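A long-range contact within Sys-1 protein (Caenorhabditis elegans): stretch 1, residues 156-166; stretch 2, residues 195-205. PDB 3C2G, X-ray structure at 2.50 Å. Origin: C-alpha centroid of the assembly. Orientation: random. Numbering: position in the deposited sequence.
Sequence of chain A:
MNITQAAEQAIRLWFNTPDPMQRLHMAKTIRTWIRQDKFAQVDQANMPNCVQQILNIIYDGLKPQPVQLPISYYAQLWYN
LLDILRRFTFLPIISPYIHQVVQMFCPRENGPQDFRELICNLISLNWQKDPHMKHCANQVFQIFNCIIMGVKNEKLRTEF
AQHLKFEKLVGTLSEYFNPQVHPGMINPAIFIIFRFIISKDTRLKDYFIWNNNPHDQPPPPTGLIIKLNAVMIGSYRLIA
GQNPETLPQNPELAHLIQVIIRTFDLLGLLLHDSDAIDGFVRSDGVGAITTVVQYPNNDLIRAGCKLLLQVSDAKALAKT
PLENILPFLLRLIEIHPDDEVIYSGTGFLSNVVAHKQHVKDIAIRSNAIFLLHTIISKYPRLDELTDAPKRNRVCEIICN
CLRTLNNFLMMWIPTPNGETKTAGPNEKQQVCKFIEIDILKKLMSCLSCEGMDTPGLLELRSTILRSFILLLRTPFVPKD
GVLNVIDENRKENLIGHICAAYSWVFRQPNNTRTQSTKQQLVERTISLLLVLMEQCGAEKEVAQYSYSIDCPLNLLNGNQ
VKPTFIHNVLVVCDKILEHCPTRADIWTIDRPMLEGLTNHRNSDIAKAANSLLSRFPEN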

# COMPACT_ATOMS: atom_id res chain seq x y z
N LEU A 156 19.96 14.19 13.20
CA LEU A 156 19.19 15.21 13.90
C LEU A 156 17.70 14.87 13.96
O LEU A 156 17.08 14.95 15.03
N ARG A 157 17.13 14.46 12.83
CA ARG A 157 15.77 13.91 12.78
C ARG A 157 15.53 12.83 13.83
O ARG A 157 14.59 12.92 14.62
N THR A 158 16.40 11.82 13.84
CA THR A 158 16.38 10.74 14.83
C THR A 158 16.42 11.23 16.29
O THR A 158 15.66 10.74 17.13
N GLU A 159 17.30 12.19 16.57
CA GLU A 159 17.40 12.78 17.91
C GLU A 159 16.08 13.44 18.33
O GLU A 159 15.57 13.19 19.42
N PHE A 160 15.55 14.27 17.44
CA PHE A 160 14.33 15.01 17.71
C PHE A 160 13.18 14.05 17.96
O PHE A 160 12.43 14.21 18.92
N ALA A 161 13.07 13.03 17.10
CA ALA A 161 12.08 11.96 17.27
C ALA A 161 12.15 11.34 18.65
O ALA A 161 11.12 11.19 19.31
N GLN A 162 13.35 10.99 19.11
CA GLN A 162 13.51 10.41 20.44
C GLN A 162 13.02 11.34 21.56
O GLN A 162 12.31 10.89 22.47
N HIS A 163 13.38 12.62 21.49
CA HIS A 163 12.94 13.63 22.46
C HIS A 163 11.41 13.73 22.60
O HIS A 163 10.90 14.06 23.66
N LEU A 164 10.71 13.45 21.51
CA LEU A 164 9.25 13.56 21.47
C LEU A 164 8.50 12.38 22.08
O LEU A 164 7.32 12.51 22.40
N LYS A 165 9.17 11.25 22.24
CA LYS A 165 8.50 10.05 22.73
C LYS A 165 8.44 10.00 24.24
O LYS A 165 9.27 9.36 24.89
N PHE A 166 7.45 10.69 24.80
CA PHE A 166 7.15 10.64 26.23
C PHE A 166 5.65 10.68 26.44
O PHE A 166 4.93 11.33 25.68
N ARG A 195 2.80 10.90 12.45
CA ARG A 195 3.54 10.26 11.38
C ARG A 195 5.02 10.19 11.73
O ARG A 195 5.67 9.17 11.52
N PHE A 196 5.54 11.28 12.29
CA PHE A 196 6.96 11.44 12.54
C PHE A 196 7.48 10.54 13.65
O PHE A 196 8.54 9.94 13.50
N ILE A 197 6.76 10.42 14.76
CA ILE A 197 7.22 9.61 15.88
C ILE A 197 6.99 8.12 15.65
O ILE A 197 7.65 7.27 16.26
N ILE A 198 6.03 7.80 14.79
CA ILE A 198 5.65 6.43 14.48
C ILE A 198 6.62 5.83 13.48
O ILE A 198 6.86 4.63 13.47
N SER A 199 7.20 6.68 12.63
CA SER A 199 8.03 6.21 11.53
C SER A 199 9.15 5.29 12.00
O SER A 199 10.01 5.70 12.80
N LYS A 200 9.12 4.05 11.50
CA LYS A 200 10.14 3.02 11.77
C LYS A 200 10.19 2.54 13.24
O LYS A 200 11.18 1.93 13.67
N ASP A 201 9.13 2.82 13.99
CA ASP A 201 9.02 2.38 15.36
C ASP A 201 7.87 1.36 15.47
O ASP A 201 6.78 1.68 15.94
N THR A 202 8.14 0.14 15.01
CA THR A 202 7.15 -0.95 15.04
C THR A 202 6.40 -1.05 16.37
O THR A 202 5.18 -1.25 16.37
N ARG A 203 7.10 -0.94 17.49
CA ARG A 203 6.44 -1.12 18.78
C ARG A 203 5.61 0.09 19.18
O ARG A 203 4.68 -0.04 19.97
N LEU A 204 5.93 1.25 18.63
CA LEU A 204 5.13 2.43 18.92
C LEU A 204 3.77 2.29 18.24
O LEU A 204 2.74 2.68 18.80
N LYS A 205 3.77 1.70 17.05
CA LYS A 205 2.55 1.37 16.35
C LYS A 205 1.68 0.46 17.21
O LYS A 205 0.49 0.74 17.42

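What is the strongest polar link between the two stretches? It is the salt bridge between Lys-165 and Asp-201, in which Lys-165 NZ donates a hydrogen bond to Asp-201 OD1 at 3.0 Å. The CA-to-CB bond of Lys-165 points sideways, but the side chain, with chi1 m and the remaining three angles t, is extended enough to carry its ammonium group across to the second stretch. Asp-201 directs its CA-to-CB bond toward the first stretch, with chi1 between wells at -149°. Asp-201 is also the N-cap of the helix that follows, and Asp-201 OD2 accepts a weak capping bond from Leu-204 N at 3.4 Å. One carboxylate thus joins the contact to the start of a helix.

What else does the long lysine side chain touch on its way? Its aliphatic part runs past the end of the helix that holds Ile-197, with Lys-165 CE 3.2 Å from Ile-197 O, and Lys-165 NZ lies 3.4 Å from the same Ile-197 O. Nearer the backbone, Lys-165 CG meets Leu-204 CD2 at 4.0 Å; Leu-204 points toward the first stretch with chi1 t and chi2 p. The lysine therefore combines a charged tip with an apolar stem, and both are used here.

How does Phe-196 fill the other end of the contact? It acts as a knob, its side chain sitting among Arg-157, Phe-160, Ala-161 and Leu-164, residues spaced along successive turns of the first helix. Its CA-to-CB bond points sideways, and chi1 t with chi2 at 74° brings the ring in. Phe-196 CE2 lies 3.5 Å from Ala-161 CA and 3.7 Å from Ala-161 CB, so the ring lies close against the helix backbone at Ala-161. Arg-157 NH1 approaches Phe-196 CE1 to 3.2 Å at the ring edge. The rings of Phe-160, chi1 t, and Phe-196 meet obliquely, their planes at 43° and Phe-160 CD2 3.8 Å from Phe-196 CE2.

Which residues bridge the aromatic end and the lysine end? Leu-164 and Ile-197 do. Leu-164 points toward the second stretch with chi1 m and chi2 t, placing Leu-164 CD1 at the edge of the Phe-196 ring, 3.9 Å from Phe-196 CE2, while Leu-164 CB packs 3.8 Å from Ile-197 CG2. Ile-197, chi1 p and chi2 t, is buried and lies close to the first helix, Ile-197 CA being 5.6 Å from Ala-161 CA.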

# COMPACT_ATOMS: atom_id res chain seq x y z
CB LEU A 156 19.41 16.57 13.25
CG LEU A 156 19.45 17.76 14.20
CD1 LEU A 156 20.61 17.61 15.18
CD2 LEU A 156 19.52 19.07 13.42
CB ARG A 157 15.48 13.34 11.40
CG ARG A 157 15.24 14.39 10.36
CD ARG A 157 14.59 13.77 9.15
NE ARG A 157 13.62 14.68 8.57
CZ ARG A 157 12.30 14.56 8.68
NH1 ARG A 157 11.77 13.54 9.34
NH2 ARG A 157 11.52 15.46 8.11
CB THR A 158 17.53 9.73 14.57
OG1 THR A 158 17.31 9.06 13.33
CG2 THR A 158 17.65 8.70 15.69
CB GLU A 159 18.50 13.84 17.97
CG GLU A 159 19.91 13.30 18.06
CD GLU A 159 20.95 14.38 18.38
OE1 GLU A 159 22.15 14.13 18.15
OE2 GLU A 159 20.56 15.48 18.87
CB PHE A 160 14.01 15.99 16.58
CG PHE A 160 12.87 16.92 16.89
CD1 PHE A 160 12.83 17.62 18.09
CD2 PHE A 160 11.83 17.09 15.98
CE1 PHE A 160 11.78 18.47 18.39
CE2 PHE A 160 10.77 17.94 16.27
CZ PHE A 160 10.74 18.64 17.48
CB ALA A 161 12.24 10.91 16.19
CB GLN A 162 14.96 9.98 20.69
CG GLN A 162 15.14 9.15 21.96
CD GLN A 162 16.57 8.62 22.14
OE1 GLN A 162 17.24 8.27 21.16
NE2 GLN A 162 17.03 8.54 23.39
CB HIS A 163 13.50 15.01 22.12
CG HIS A 163 15.00 15.08 22.11
ND1 HIS A 163 15.69 15.96 21.30
CD2 HIS A 163 15.94 14.37 22.78
CE1 HIS A 163 16.99 15.80 21.49
NE2 HIS A 163 17.16 14.84 22.38
CB LEU A 164 8.78 13.76 20.03
CG LEU A 164 9.25 15.06 19.37
CD1 LEU A 164 8.71 15.15 17.98
CD2 LEU A 164 8.84 16.27 20.21
CB LYS A 165 9.14 8.79 22.14
CG LYS A 165 8.78 8.60 20.68
CD LYS A 165 9.80 7.75 19.96
CE LYS A 165 9.83 8.12 18.50
NZ LYS A 165 10.72 7.22 17.75
CB PHE A 166 7.89 11.74 27.02
CG PHE A 166 7.62 13.15 26.54
CD1 PHE A 166 6.89 14.03 27.33
CD2 PHE A 166 8.12 13.61 25.32
CE1 PHE A 166 6.65 15.34 26.91
CE2 PHE A 166 7.87 14.93 24.89
CZ PHE A 166 7.13 15.79 25.68
CB ARG A 195 3.34 11.02 10.07
CG ARG A 195 4.05 10.40 8.88
CD ARG A 195 3.80 11.20 7.61
NE ARG A 195 4.39 10.56 6.44
CZ ARG A 195 3.76 9.70 5.66
NH1 ARG A 195 2.50 9.36 5.91
NH2 ARG A 195 4.39 9.16 4.62
CB PHE A 196 7.24 12.93 12.83
CG PHE A 196 8.69 13.23 13.15
CD1 PHE A 196 9.66 13.23 12.15
CD2 PHE A 196 9.07 13.53 14.46
CE1 PHE A 196 10.99 13.50 12.45
CE2 PHE A 196 10.40 13.82 14.77
CZ PHE A 196 11.37 13.80 13.75
CB ILE A 197 6.59 10.04 17.24
CG1 ILE A 197 5.08 9.82 17.24
CG2 ILE A 197 6.93 11.50 17.59
CD1 ILE A 197 4.43 10.09 18.59
CB ILE A 198 4.22 6.39 13.92
CG1 ILE A 198 3.20 6.36 15.06
CG2 ILE A 198 4.00 5.22 12.99
CD1 ILE A 198 1.79 6.76 14.62
CB SER A 199 8.59 7.40 10.76
OG SER A 199 9.33 6.95 9.64
CB LYS A 200 11.53 3.44 11.27
CG LYS A 200 11.59 3.76 9.78
CD LYS A 200 13.04 3.95 9.31
CE LYS A 200 13.11 4.30 7.81
NZ LYS A 200 14.47 4.78 7.40
CB ASP A 201 8.78 3.58 16.29
CG ASP A 201 9.37 3.38 17.68
OD1 ASP A 201 10.09 4.30 18.15
OD2 ASP A 201 9.14 2.33 18.31
CB THR A 202 7.80 -2.31 14.72
OG1 THR A 202 8.42 -2.25 13.43
CG2 THR A 202 6.76 -3.42 14.71
CB ARG A 203 7.39 -1.56 19.90
CG ARG A 203 8.58 -0.67 20.17
CD ARG A 203 9.62 -1.42 21.02
NE ARG A 203 10.98 -0.95 20.74
CZ ARG A 203 11.62 -0.02 21.45
NH1 ARG A 203 11.05 0.55 22.51
NH2 ARG A 203 12.85 0.33 21.09
CB LEU A 204 5.83 3.73 18.52
CG LEU A 204 5.34 4.97 19.27
CD1 LEU A 204 5.38 4.76 20.78
CD2 LEU A 204 6.15 6.20 18.89
CB LYS A 205 2.85 0.71 15.00
CG LYS A 205 3.44 1.68 14.00
CD LYS A 205 3.87 0.97 12.75
CE LYS A 205 4.68 1.87 11.86
NZ LYS A 205 5.04 1.15 10.61